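Local coordinates for protein superoxide dismutase [Fe] (Aquifex pyrophilus, PDB 1COJ) that destroys superoxide radicals, converting them to hydrogen peroxide and oxygen at one iron ion per subunit, at residues P7-K12 with P26-H31. Residues are numbered along the deposited sequence; the frame is centred on the assembly and turned at random.
Sequences PKDHLK and PHFEAH. With FE (Fe (III) ion), chain B.
Phe28 pushes its ring from the first long helix of the alpha-hairpin domain, 21-47, into the N-terminal loop of this iron superoxide dismutase, where Lys12 lies across one face. Phe28 CG is anti to the backbone N (chi1 -166°), which starts the side chain toward the loop. The touch is a CH-pi contact: Lys12 CB sits 3.7 Å from the centroid of the Phe28 ring, only 8° off its normal, and CG and CD continue over CG and CD2 of the ring. At the rim, near the ring plane, Lys8 O comes within 3.4 Å of Phe28 CZ; this carbonyl also takes the N-H of Leu11 in the 3-10 turn 9-11. Asp9 OD1 meets the same edge at CE2, 3.9 Å away. An alanine in place of Phe28 would probably open a gap under the 3-10 turn and leave the aliphatic part of Lys12 without its apolar support.

Because Lys12 is extended beyond CG, its amino group passes the ring and reaches Glu29, with NZ 3.1 Å from OE2. This salt bridge meets the anti side of the carboxylate, 22° out of its plane; Glu25 is the stronger of the two acid partners of Lys12 NZ. Asp9 OD1 and Glu29 OE2 stand 4.4 Å apart, a likely repulsion that Lys33 would offset, since it pairs with both acids.

Next to Phe28 in sequence, His27 faces the metal, completing the iron site with His81, Asp163, His167 and a water; His27 NE2 binds the iron at 2.1 Å.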
loop_
_atom_site.group_PDB
_atom_site.type_symbol
_atom_site.label_atom_id
_atom_site.label_comp_id
_atom_site.label_asym_id
_atom_site.label_seq_id
_atom_site.Cartn_x
_atom_site.Cartn_y
_atom_site.Cartn_z
ATOM N N PRO A 7 4.005 23.931 14.182
ATOM C CA PRO A 7 4.843 24.167 13.006
ATOM C C PRO A 7 6.058 25.037 13.310
ATOM O O PRO A 7 6.048 25.832 14.254
ATOM C CB PRO A 7 3.875 24.842 12.030
ATOM C CG PRO A 7 2.919 25.549 12.928
ATOM C CD PRO A 7 2.669 24.529 14.006
ATOM N N LYS A 8 7.123 24.845 12.541
ATOM C CA LYS A 8 8.336 25.624 12.714
ATOM C C LYS A 8 8.398 26.650 11.594
ATOM O O LYS A 8 9.029 26.421 10.561
ATOM C CB LYS A 8 9.559 24.711 12.688
ATOM C CG LYS A 8 9.521 23.650 13.769
ATOM C CD LYS A 8 10.790 22.837 13.800
ATOM C CE LYS A 8 10.711 21.787 14.886
ATOM N NZ LYS A 8 12.002 21.074 15.027
ATOM N N ASP A 9 7.737 27.785 11.810
ATOM C CA ASP A 9 7.686 28.859 10.822
ATOM C C ASP A 9 9.041 29.357 10.359
ATOM O O ASP A 9 9.202 29.728 9.202
ATOM C CB ASP A 9 6.855 30.034 11.339
ATOM C CG ASP A 9 5.375 29.740 11.331
ATOM O OD1 ASP A 9 4.763 29.756 10.243
ATOM O OD2 ASP A 9 4.825 29.479 12.413
ATOM N N HIS A 10 10.035 29.306 11.238
ATOM C CA HIS A 10 11.369 29.770 10.893
ATOM C C HIS A 10 12.041 28.943 9.793
ATOM O O HIS A 10 13.106 29.311 9.302
ATOM C CB HIS A 10 12.261 29.806 12.139
ATOM C CG HIS A 10 12.698 28.459 12.625
ATOM N ND1 HIS A 10 12.024 27.746 13.589
ATOM C CD2 HIS A 10 13.781 27.702 12.295
ATOM C CE1 HIS A 10 12.659 26.620 13.838
ATOM N NE2 HIS A 10 13.728 26.567 13.068
ATOM N N LEU A 11 11.424 27.823 9.431
ATOM C CA LEU A 11 11.949 26.929 8.401
ATOM C C LEU A 11 11.479 27.279 6.988
ATOM O O LEU A 11 11.978 26.718 6.015
ATOM C CB LEU A 11 11.529 25.489 8.720
ATOM C CG LEU A 11 12.545 24.471 9.241
ATOM C CD1 LEU A 11 13.566 25.103 10.155
ATOM C CD2 LEU A 11 11.800 23.345 9.941
ATOM N N LYS A 12 10.505 28.180 6.876
ATOM C CA LYS A 12 9.953 28.565 5.577
ATOM C C LYS A 12 10.961 29.259 4.654
ATOM O O LYS A 12 11.454 30.347 4.962
ATOM C CB LYS A 12 8.735 29.465 5.776
ATOM C CG LYS A 12 7.923 29.702 4.522
ATOM C CD LYS A 12 6.732 30.575 4.847
ATOM C CE LYS A 12 5.884 30.845 3.625
ATOM N NZ LYS A 12 4.774 31.766 3.977
ATOM N N PRO A 26 1.571 27.441 -0.614
ATOM C CA PRO A 26 0.633 26.371 -0.270
ATOM C C PRO A 26 1.314 25.135 0.315
ATOM O O PRO A 26 0.752 24.459 1.176
ATOM C CB PRO A 26 -0.047 26.069 -1.607
ATOM C CG PRO A 26 1.021 26.360 -2.603
ATOM C CD PRO A 26 1.611 27.647 -2.075
ATOM N N HIS A 27 2.536 24.864 -0.126
ATOM C CA HIS A 27 3.275 23.700 0.353
ATOM C C HIS A 27 3.545 23.800 1.851
ATOM O O HIS A 27 3.316 22.842 2.597
ATOM C CB HIS A 27 4.592 23.548 -0.416
ATOM C CG HIS A 27 5.181 22.173 -0.347
ATOM N ND1 HIS A 27 6.401 21.826 -0.890
ATOM C CD2 HIS A 27 4.692 21.034 0.212
ATOM C CE1 HIS A 27 6.607 20.523 -0.650
ATOM N NE2 HIS A 27 5.597 19.996 0.017
ATOM N N PHE A 28 3.985 24.976 2.288
ATOM C CA PHE A 28 4.299 25.214 3.691
ATOM C C PHE A 28 3.070 25.517 4.546
ATOM O O PHE A 28 2.840 24.871 5.568
ATOM C CB PHE A 28 5.304 26.364 3.819
ATOM C CG PHE A 28 5.931 26.471 5.179
ATOM C CD1 PHE A 28 7.131 25.821 5.457
ATOM C CD2 PHE A 28 5.316 27.209 6.188
ATOM C CE1 PHE A 28 7.713 25.900 6.726
ATOM C CE2 PHE A 28 5.887 27.294 7.457
ATOM C CZ PHE A 28 7.088 26.638 7.728
ATOM N N GLU A 29 2.277 26.488 4.109
ATOM C CA GLU A 29 1.095 26.920 4.841
ATOM C C GLU A 29 -0.094 25.968 4.865
ATOM O O GLU A 29 -0.815 25.916 5.858
ATOM C CB GLU A 29 0.639 28.295 4.340
ATOM C CG GLU A 29 1.689 29.393 4.459
ATOM C CD GLU A 29 2.122 29.662 5.893
ATOM O OE1 GLU A 29 1.321 29.433 6.827
ATOM O OE2 GLU A 29 3.267 30.117 6.084
ATOM N N ALA A 30 -0.322 25.230 3.786
ATOM C CA ALA A 30 -1.460 24.319 3.748
ATOM C C ALA A 30 -1.109 22.862 4.023
ATOM O O ALA A 30 -1.643 22.255 4.954
ATOM C CB ALA A 30 -2.202 24.444 2.423
ATOM N N HIS A 31 -0.215 22.306 3.213
ATOM C CA HIS A 31 0.180 20.911 3.357
ATOM C C HIS A 31 0.943 20.598 4.626
ATOM O O HIS A 31 0.477 19.821 5.454
ATOM C CB HIS A 31 0.965 20.461 2.129
ATOM C CG HIS A 31 0.165 20.514 0.865
ATOM N ND1 HIS A 31 -0.924 19.692 0.653
ATOM C CD2 HIS A 31 0.243 21.321 -0.218
ATOM C CE1 HIS A 31 -1.483 19.994 -0.509
ATOM N NE2 HIS A 31 -0.798 20.977 -1.057
HETATM FE FE FE B . 5.122 17.929 0.242
HETATM O O HOH W 1 4.891 15.944 0.350
#